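Local coordinates for protein DNA primase (Aquifex aeolicus, PDB 2AU3) that synthesises the short RNA primers that DNA polymerase extends during DNA replication, and carries a zinc-binding domain ahead of its polymerase core, at residues D6-V19 and A83-D95. Residues are numbered along the deposited sequence; the frame is centred on the assembly and turned at random.
Sequences DIDELRREIDIVDV and ALELAKRYGKKLD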
ATOM      1  N   ASP A   6     -13.343  22.952 -11.923  1.00 38.55           N
ATOM      2  CA  ASP A   6     -12.902  24.079 -11.091  1.00 36.08           C
ATOM      3  C   ASP A   6     -11.906  23.653 -10.024  1.00 34.59           C
ATOM      4  O   ASP A   6     -10.914  24.346  -9.770  1.00 33.07           O
ATOM      5  CB  ASP A   6     -14.086  24.752 -10.399  1.00 36.28           C
ATOM      6  CG  ASP A   6     -15.032  25.426 -11.370  1.00 37.01           C
ATOM      7  OD1 ASP A   6     -14.680  25.539 -12.560  1.00 34.49           O
ATOM      8  OD2 ASP A   6     -16.159  25.875 -11.022  1.00 38.08           O
ATOM      9  N   ILE A   7     -12.199  22.519  -9.383  1.00 32.43           N
ATOM     10  CA  ILE A   7     -11.422  22.043  -8.260  1.00 31.10           C
ATOM     11  C   ILE A   7     -10.027  21.556  -8.677  1.00 30.85           C
ATOM     12  O   ILE A   7      -9.051  21.800  -7.979  1.00 30.06           O
ATOM     13  CB  ILE A   7     -12.202  20.935  -7.485  1.00 31.42           C
ATOM     14  CG1 ILE A   7     -11.558  20.683  -6.134  1.00 31.22           C
ATOM     15  CG2 ILE A   7     -12.301  19.665  -8.293  1.00 30.29           C
ATOM     16  CD1 ILE A   7     -11.795  21.814  -5.173  1.00 32.80           C
ATOM     17  N   ASP A   8      -9.943  20.862  -9.806  1.00 30.40           N
ATOM     18  CA  ASP A   8      -8.656  20.430 -10.322  1.00 30.57           C
ATOM     19  C   ASP A   8      -7.831  21.672 -10.737  1.00 29.53           C
ATOM     20  O   ASP A   8      -6.644  21.784 -10.423  1.00 29.32           O
ATOM     21  CB  ASP A   8      -8.879  19.492 -11.514  1.00 31.44           C
ATOM     22  CG  ASP A   8      -7.579  18.981 -12.126  1.00 34.69           C
ATOM     23  OD1 ASP A   8      -6.690  18.476 -11.382  1.00 38.27           O
ATOM     24  OD2 ASP A   8      -7.373  19.019 -13.361  1.00 39.31           O
ATOM     25  N   GLU A   9      -8.483  22.601 -11.425  1.00 27.73           N
ATOM     26  CA  GLU A   9      -7.852  23.858 -11.819  1.00 26.98           C
ATOM     27  C   GLU A   9      -7.404  24.650 -10.592  1.00 25.94           C
ATOM     28  O   GLU A   9      -6.324  25.228 -10.574  1.00 25.42           O
ATOM     29  CB  GLU A   9      -8.825  24.684 -12.691  1.00 27.02           C
ATOM     30  CG  GLU A   9      -9.070  24.085 -14.072  1.00 26.59           C
ATOM     31  CD  GLU A   9      -7.786  23.888 -14.896  1.00 30.89           C
ATOM     32  OE1 GLU A   9      -6.953  24.844 -14.997  1.00 30.88           O
ATOM     33  OE2 GLU A   9      -7.628  22.792 -15.489  1.00 27.35           O
ATOM     34  N   LEU A  10      -8.221  24.654  -9.548  1.00 25.30           N
ATOM     35  CA  LEU A  10      -7.818  25.310  -8.304  1.00 24.52           C
ATOM     36  C   LEU A  10      -6.581  24.641  -7.740  1.00 24.43           C
ATOM     37  O   LEU A  10      -5.625  25.311  -7.370  1.00 23.93           O
ATOM     38  CB  LEU A  10      -8.940  25.286  -7.267  1.00 23.79           C
ATOM     39  CG  LEU A  10      -8.588  25.862  -5.894  1.00 24.85           C
ATOM     40  CD1 LEU A  10      -8.033  27.298  -5.994  1.00 22.70           C
ATOM     41  CD2 LEU A  10      -9.773  25.791  -4.925  1.00 26.15           C
ATOM     42  N   ARG A  11      -6.599  23.315  -7.655  1.00 23.92           N
ATOM     43  CA  ARG A  11      -5.484  22.630  -7.034  1.00 24.83           C
ATOM     44  C   ARG A  11      -4.174  22.889  -7.777  1.00 24.78           C
ATOM     45  O   ARG A  11      -3.153  23.083  -7.143  1.00 24.83           O
ATOM     46  CB  ARG A  11      -5.717  21.141  -6.954  1.00 24.99           C
ATOM     47  CG  ARG A  11      -6.826  20.737  -6.025  1.00 26.38           C
ATOM     48  CD  ARG A  11      -7.368  19.412  -6.405  1.00 25.73           C
ATOM     49  NE  ARG A  11      -8.114  18.814  -5.322  1.00 29.01           N
ATOM     50  CZ  ARG A  11      -9.045  17.906  -5.503  1.00 26.18           C
ATOM     51  NH1 ARG A  11      -9.333  17.494  -6.744  1.00 25.00           N
ATOM     52  NH2 ARG A  11      -9.662  17.385  -4.455  1.00 27.70           N
ATOM     53  N   ARG A  12      -4.220  22.874  -9.107  1.00 24.92           N
ATOM     54  CA  ARG A  12      -3.031  23.175  -9.928  1.00 25.94           C
ATOM     55  C   ARG A  12      -2.424  24.562  -9.624  1.00 25.16           C
ATOM     56  O   ARG A  12      -1.201  24.718  -9.536  1.00 24.88           O
ATOM     57  CB  ARG A  12      -3.346  23.054 -11.422  1.00 26.40           C
ATOM     58  CG  ARG A  12      -3.604  21.613 -11.926  1.00 29.41           C
ATOM     59  CD  ARG A  12      -4.319  21.576 -13.305  1.00 34.45           C
ATOM     60  NE  ARG A  12      -4.593  20.210 -13.767  1.00 38.58           N
ATOM     61  CZ  ARG A  12      -3.728  19.446 -14.435  1.00 41.68           C
ATOM     62  NH1 ARG A  12      -2.520  19.905 -14.739  1.00 41.85           N
ATOM     63  NH2 ARG A  12      -4.073  18.209 -14.798  1.00 43.17           N
ATOM     64  N   GLU A  13      -3.288  25.552  -9.436  1.00 24.23           N
ATOM     65  CA  GLU A  13      -2.871  26.931  -9.205  1.00 23.63           C
ATOM     66  C   GLU A  13      -2.274  27.179  -7.808  1.00 23.78           C
ATOM     67  O   GLU A  13      -1.434  28.075  -7.644  1.00 22.84           O
ATOM     68  CB  GLU A  13      -4.066  27.864  -9.428  1.00 23.82           C
ATOM     69  CG  GLU A  13      -3.734  29.348  -9.295  1.00 23.52           C
ATOM     70  CD  GLU A  13      -3.083  29.924 -10.543  1.00 24.77           C
ATOM     71  OE1 GLU A  13      -2.795  29.152 -11.504  1.00 25.63           O
ATOM     72  OE2 GLU A  13      -2.846  31.148 -10.559  1.00 23.10           O
ATOM     73  N   ILE A  14      -2.715  26.414  -6.802  1.00 22.89           N
ATOM     74  CA  ILE A  14      -2.235  26.628  -5.426  1.00 24.64           C
ATOM     75  C   ILE A  14      -0.815  26.101  -5.253  1.00 24.54           C
ATOM     76  O   ILE A  14      -0.459  25.075  -5.827  1.00 24.98           O
ATOM     77  CB  ILE A  14      -3.143  25.926  -4.389  1.00 24.52           C
ATOM     78  CG1 ILE A  14      -4.511  26.599  -4.322  1.00 25.84           C
ATOM     79  CG2 ILE A  14      -2.508  25.986  -3.031  1.00 25.86           C
ATOM     80  CD1 ILE A  14      -5.595  25.649  -3.832  1.00 28.49           C
ATOM     81  N   ASP A  15      -0.005  26.817  -4.479  1.00 25.29           N
ATOM     82  CA  ASP A  15       1.271  26.290  -4.009  1.00 24.58           C
ATOM     83  C   ASP A  15       1.128  26.139  -2.509  1.00 23.12           C
ATOM     84  O   ASP A  15       0.930  27.124  -1.800  1.00 22.86           O
ATOM     85  CB  ASP A  15       2.434  27.255  -4.341  1.00 26.09           C
ATOM     86  CG  ASP A  15       3.818  26.665  -4.018  1.00 29.71           C
ATOM     87  OD1 ASP A  15       3.922  25.663  -3.251  1.00 34.26           O
ATOM     88  OD2 ASP A  15       4.873  27.134  -4.498  1.00 34.68           O
ATOM     89  N   ILE A  16       1.205  24.901  -2.027  1.00 21.55           N
ATOM     90  CA  ILE A  16       0.967  24.618  -0.614  1.00 20.89           C
ATOM     91  C   ILE A  16       1.874  25.416   0.322  1.00 20.84           C
ATOM     92  O   ILE A  16       1.470  25.769   1.423  1.00 20.64           O
ATOM     93  CB  ILE A  16       1.095  23.114  -0.345  1.00 20.70           C
ATOM     94  CG1 ILE A  16       0.568  22.773   1.052  1.00 19.69           C
ATOM     95  CG2 ILE A  16       2.545  22.631  -0.582  1.00 18.20           C
ATOM     96  CD1 ILE A  16       0.328  21.242   1.242  1.00 21.69           C
ATOM     97  N   VAL A  17       3.096  25.707  -0.131  1.00 20.68           N
ATOM     98  CA  VAL A  17       4.045  26.496   0.643  1.00 21.98           C
ATOM     99  C   VAL A  17       3.482  27.895   0.921  1.00 21.89           C
ATOM    100  O   VAL A  17       3.469  28.354   2.067  1.00 22.29           O
ATOM    101  CB  VAL A  17       5.437  26.557  -0.057  1.00 22.41           C
ATOM    102  CG1 VAL A  17       6.381  27.526   0.653  1.00 24.75           C
ATOM    103  CG2 VAL A  17       6.067  25.183  -0.094  1.00 22.69           C
ATOM    104  N   ASP A  18       2.991  28.567  -0.113  1.00 22.20           N
ATOM    105  CA  ASP A  18       2.347  29.875   0.094  1.00 22.63           C
ATOM    106  C   ASP A  18       1.142  29.789   1.049  1.00 22.24           C
ATOM    107  O   ASP A  18       0.990  30.646   1.933  1.00 22.67           O
ATOM    108  CB  ASP A  18       1.903  30.518  -1.231  1.00 22.60           C
ATOM    109  CG  ASP A  18       3.068  30.799  -2.175  1.00 24.50           C
ATOM    110  OD1 ASP A  18       4.177  31.136  -1.705  1.00 25.19           O
ATOM    111  OD2 ASP A  18       2.960  30.710  -3.417  1.00 26.50           O
ATOM    112  N   VAL A  19       0.279  28.784   0.891  1.00 22.41           N
ATOM    113  CA  VAL A  19      -0.898  28.764   1.789  1.00 22.44           C
ATOM    114  C   VAL A  19      -0.604  28.469   3.244  1.00 22.35           C
ATOM    115  O   VAL A  19      -1.132  29.160   4.114  1.00 22.34           O
ATOM    116  CB  VAL A  19      -2.231  28.085   1.237  1.00 23.38           C
ATOM    117  CG1 VAL A  19      -2.072  27.437  -0.097  1.00 23.04           C
ATOM    118  CG2 VAL A  19      -2.913  27.167   2.271  1.00 22.28           C
ATOM    119  N   ALA A  83     -11.900  24.866   0.015  1.00 19.76           N
ATOM    120  CA  ALA A  83     -11.694  25.081  -1.416  1.00 20.11           C
ATOM    121  C   ALA A  83     -12.256  26.443  -1.879  1.00 20.06           C
ATOM    122  O   ALA A  83     -11.601  27.175  -2.627  1.00 19.79           O
ATOM    123  CB  ALA A  83     -12.290  23.952  -2.198  1.00 19.54           C
ATOM    124  N   LEU A  84     -13.443  26.790  -1.402  1.00 21.06           N
ATOM    125  CA  LEU A  84     -14.094  28.043  -1.804  1.00 21.80           C
ATOM    126  C   LEU A  84     -13.332  29.236  -1.259  1.00 22.25           C
ATOM    127  O   LEU A  84     -13.192  30.243  -1.933  1.00 21.63           O
ATOM    128  CB  LEU A  84     -15.556  28.095  -1.323  1.00 21.76           C
ATOM    129  CG  LEU A  84     -16.430  29.276  -1.821  1.00 22.62           C
ATOM    130  CD1 LEU A  84     -16.285  29.543  -3.318  1.00 26.02           C
ATOM    131  CD2 LEU A  84     -17.897  29.061  -1.471  1.00 25.76           C
ATOM    132  N   GLU A  85     -12.857  29.119  -0.027  1.00 23.12           N
ATOM    133  CA  GLU A  85     -12.095  30.195   0.583  1.00 24.99           C
ATOM    134  C   GLU A  85     -10.784  30.441  -0.179  1.00 24.40           C
ATOM    135  O   GLU A  85     -10.419  31.605  -0.428  1.00 23.66           O
ATOM    136  CB  GLU A  85     -11.834  29.896   2.062  1.00 25.80           C
ATOM    137  CG  GLU A  85     -11.087  30.995   2.804  1.00 33.33           C
ATOM    138  CD  GLU A  85     -11.886  32.289   2.935  1.00 40.56           C
ATOM    139  OE1 GLU A  85     -13.133  32.277   2.702  1.00 42.11           O
ATOM    140  OE2 GLU A  85     -11.255  33.326   3.281  1.00 43.29           O
ATOM    141  N   LEU A  86     -10.103  29.355  -0.578  1.00 23.24           N
ATOM    142  CA  LEU A  86      -8.869  29.473  -1.363  1.00 22.92           C
ATOM    143  C   LEU A  86      -9.115  29.975  -2.794  1.00 22.87           C
ATOM    144  O   LEU A  86      -8.298  30.710  -3.352  1.00 23.10           O
ATOM    145  CB  LEU A  86      -8.092  28.145  -1.397  1.00 22.39           C
ATOM    146  CG  LEU A  86      -7.394  27.809  -0.085  1.00 23.25           C
ATOM    147  CD1 LEU A  86      -6.630  26.513  -0.173  1.00 21.54           C
ATOM    148  CD2 LEU A  86      -6.496  28.973   0.414  1.00 22.76           C
ATOM    149  N   ALA A  87     -10.223  29.554  -3.391  1.00 22.77           N
ATOM    150  CA  ALA A  87     -10.562  29.994  -4.743  1.00 23.60           C
ATOM    151  C   ALA A  87     -10.728  31.516  -4.797  1.00 23.75           C
ATOM    152  O   ALA A  87     -10.245  32.147  -5.727  1.00 23.63           O
ATOM    153  CB  ALA A  87     -11.821  29.261  -5.282  1.00 22.30           C
ATOM    154  N   LYS A  88     -11.359  32.091  -3.772  1.00 24.95           N
ATOM    155  CA  LYS A  88     -11.471  33.545  -3.655  1.00 26.22           C
ATOM    156  C   LYS A  88     -10.093  34.212  -3.547  1.00 26.50           C
ATOM    157  O   LYS A  88      -9.812  35.172  -4.257  1.00 24.99           O
ATOM    158  CB  LYS A  88     -12.369  33.939  -2.467  1.00 26.55           C
ATOM    159  CG  LYS A  88     -13.829  33.501  -2.630  1.00 29.27           C
ATOM    160  CD  LYS A  88     -14.728  34.065  -1.521  1.00 32.56           C
ATOM    161  CE  LYS A  88     -15.598  32.974  -0.898  1.00 36.08           C
ATOM    162  NZ  LYS A  88     -16.252  33.387   0.396  1.00 35.49           N
ATOM    163  N   ARG A  89      -9.229  33.672  -2.686  1.00 27.36           N
ATOM    164  CA  ARG A  89      -7.857  34.190  -2.537  1.00 27.75           C
ATOM    165  C   ARG A  89      -7.043  34.131  -3.839  1.00 28.16           C
ATOM    166  O   ARG A  89      -6.145  34.947  -4.055  1.00 28.17           O
ATOM    167  CB  ARG A  89      -7.110  33.413  -1.450  1.00 28.26           C
ATOM    168  CG  ARG A  89      -7.543  33.747  -0.031  1.00 30.71           C
ATOM    169  CD  ARG A  89      -7.369  35.227   0.338  1.00 36.35           C
ATOM    170  NE  ARG A  89      -5.970  35.686   0.378  1.00 39.49           N
ATOM    171  CZ  ARG A  89      -5.053  35.277   1.261  1.00 39.77           C
ATOM    172  NH1 ARG A  89      -5.361  34.356   2.172  1.00 39.04           N
ATOM    173  NH2 ARG A  89      -3.827  35.783   1.226  1.00 37.65           N
ATOM    174  N   TYR A  90      -7.353  33.164  -4.699  1.00 27.37           N
ATOM    175  CA  TYR A  90      -6.549  32.943  -5.891  1.00 27.61           C
ATOM    176  C   TYR A  90      -7.219  33.498  -7.150  1.00 27.11           C
ATOM    177  O   TYR A  90      -6.615  33.508  -8.213  1.00 27.57           O
ATOM    178  CB  TYR A  90      -6.185  31.450  -6.042  1.00 27.81           C
ATOM    179  CG  TYR A  90      -4.955  31.041  -5.235  1.00 29.04           C
ATOM    180  CD1 TYR A  90      -3.657  31.205  -5.751  1.00 31.44           C
ATOM    181  CD2 TYR A  90      -5.088  30.509  -3.949  1.00 31.27           C
ATOM    182  CE1 TYR A  90      -2.511  30.837  -4.986  1.00 31.60           C
ATOM    183  CE2 TYR A  90      -3.962  30.145  -3.181  1.00 32.07           C
ATOM    184  CZ  TYR A  90      -2.684  30.302  -3.704  1.00 32.27           C
ATOM    185  OH  TYR A  90      -1.604  29.948  -2.923  1.00 32.41           O
ATOM    186  N   GLY A  91      -8.456  33.980  -7.025  1.00 26.45           N
ATOM    187  CA  GLY A  91      -9.170  34.534  -8.172  1.00 27.14           C
ATOM    188  C   GLY A  91      -9.556  33.454  -9.175  1.00 26.70           C
ATOM    189  O   GLY A  91      -9.536  33.660 -10.390  1.00 25.63           O
ATOM    190  N   LYS A  92      -9.883  32.283  -8.650  1.00 27.46           N
ATOM    191  CA  LYS A  92     -10.323  31.174  -9.472  1.00 28.56           C
ATOM    192  C   LYS A  92     -11.787  30.928  -9.154  1.00 29.61           C
ATOM    193  O   LYS A  92     -12.242  31.189  -8.038  1.00 28.56           O
ATOM    194  CB  LYS A  92      -9.494  29.914  -9.189  1.00 27.97           C
ATOM    195  CG  LYS A  92      -8.020  29.970  -9.669  1.00 28.32           C
ATOM    196  CD  LYS A  92      -7.885  29.963 -11.213  1.00 29.71           C
ATOM    197  CE  LYS A  92      -7.637  28.555 -11.771  1.00 29.99           C
ATOM    198  NZ  LYS A  92      -7.647  28.515 -13.292  1.00 28.80           N
ATOM    199  N   LYS A  93     -12.521  30.437 -10.142  1.00 31.73           N
ATOM    200  CA  LYS A  93     -13.934  30.168  -9.973  1.00 34.76           C
ATOM    201  C   LYS A  93     -14.106  28.801  -9.290  1.00 35.70           C
ATOM    202  O   LYS A  93     -13.278  27.902  -9.461  1.00 35.36           O
ATOM    203  CB  LYS A  93     -14.649  30.255 -11.327  1.00 35.49           C
ATOM    204  CG  LYS A  93     -15.284  28.962 -11.848  1.00 39.53           C
ATOM    205  CD  LYS A  93     -14.802  28.621 -13.265  1.00 47.06           C
ATOM    206  CE  LYS A  93     -15.830  28.997 -14.337  1.00 49.27           C
ATOM    207  NZ  LYS A  93     -15.256  29.936 -15.371  1.00 52.52           N
ATOM    208  N   LEU A  94     -15.138  28.681  -8.468  1.00 37.34           N
ATOM    209  CA  LEU A  94     -15.535  27.391  -7.910  1.00 39.79           C
ATOM    210  C   LEU A  94     -17.000  27.412  -7.483  1.00 41.82           C
ATOM    211  O   LEU A  94     -17.326  27.894  -6.402  1.00 41.53           O
ATOM    212  CB  LEU A  94     -14.629  26.986  -6.737  1.00 38.99           C
ATOM    213  CG  LEU A  94     -14.897  25.635  -6.055  1.00 38.24           C
ATOM    214  CD1 LEU A  94     -14.250  24.497  -6.814  1.00 35.49           C
ATOM    215  CD2 LEU A  94     -14.382  25.683  -4.646  1.00 38.21           C
ATOM    216  N   ASP A  95     -17.874  26.896  -8.341  1.00 44.97           N
ATOM    217  CA  ASP A  95     -19.290  26.758  -8.000  1.00 48.74           C
ATOM    218  C   ASP A  95     -19.496  25.395  -7.355  1.00 50.32           C
ATOM    219  O   ASP A  95     -19.257  24.368  -7.992  1.00 49.88           O
ATOM    220  CB  ASP A  95     -20.193  26.925  -9.233  1.00 49.29           C
ATOM    221  CG  ASP A  95     -19.407  26.933 -10.546  0.50 52.31           C
ATOM    222  OD1 ASP A  95     -18.857  25.872 -10.909  0.50 56.20           O
ATOM    223  OD2 ASP A  95     -19.281  27.948 -11.278  0.50 54.76           O
TER
HETATM  224  O   HOH W   1     -11.007  26.978 -10.420  1.00 21.92           O
HETATM  225  O   HOH W   2     -16.908  23.397  -9.403  1.00 28.69           O
HETATM  226  O   HOH W   3       0.611  30.060  -4.243  1.00 42.64           O
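Y90 lays its ring across the turn that joins helices 6-13 and 16-23, and I14 CG1 packs over one face in a CH-pi contact, 4.1 Å from the ring centroid. With CG roughly anti to its carbonyl carbon (chi1 -84°), the ring extends along the turn until its hydroxyl touches V19 CG1. A water 2.6 Å from Y90 OH lies in the ring plane, donates to D18 OD2 and weakly accepts from D15 N. Replacing Y90 by an alanine would probably leave I14 CG1 without its ring cover and deprive this water of its phenolic partner. D15 caps helix 16-23 by accepting from V17 N, and Q54 also binds its OD1.

L10 holds CG anti to the backbone N (chi1 176°) and lays both methyls on one face of helix 79-90: CD2 meets A87 CB at 4.0 Å, beside A83, while CD1 lies against A87 CA. I7 CD1 bridges A83 CB and L94 CD1, and I14 CD1 meets L86 CD1 crosswise at 3.9 Å. Past the Schellman turn at G91, D95 N bonds weakly to D6 OD2, and a water links D6 O to K93 O. D6 OD2 also lies 2.7 Å from D95 OD1; the two would repel if both were charged, so a proton may be shared. Within the zinc-binding domain, segments 6-13 and 83-90 cross at 60° on apolar packing, with weak, water-borne or proton-dependent polar links at its margin.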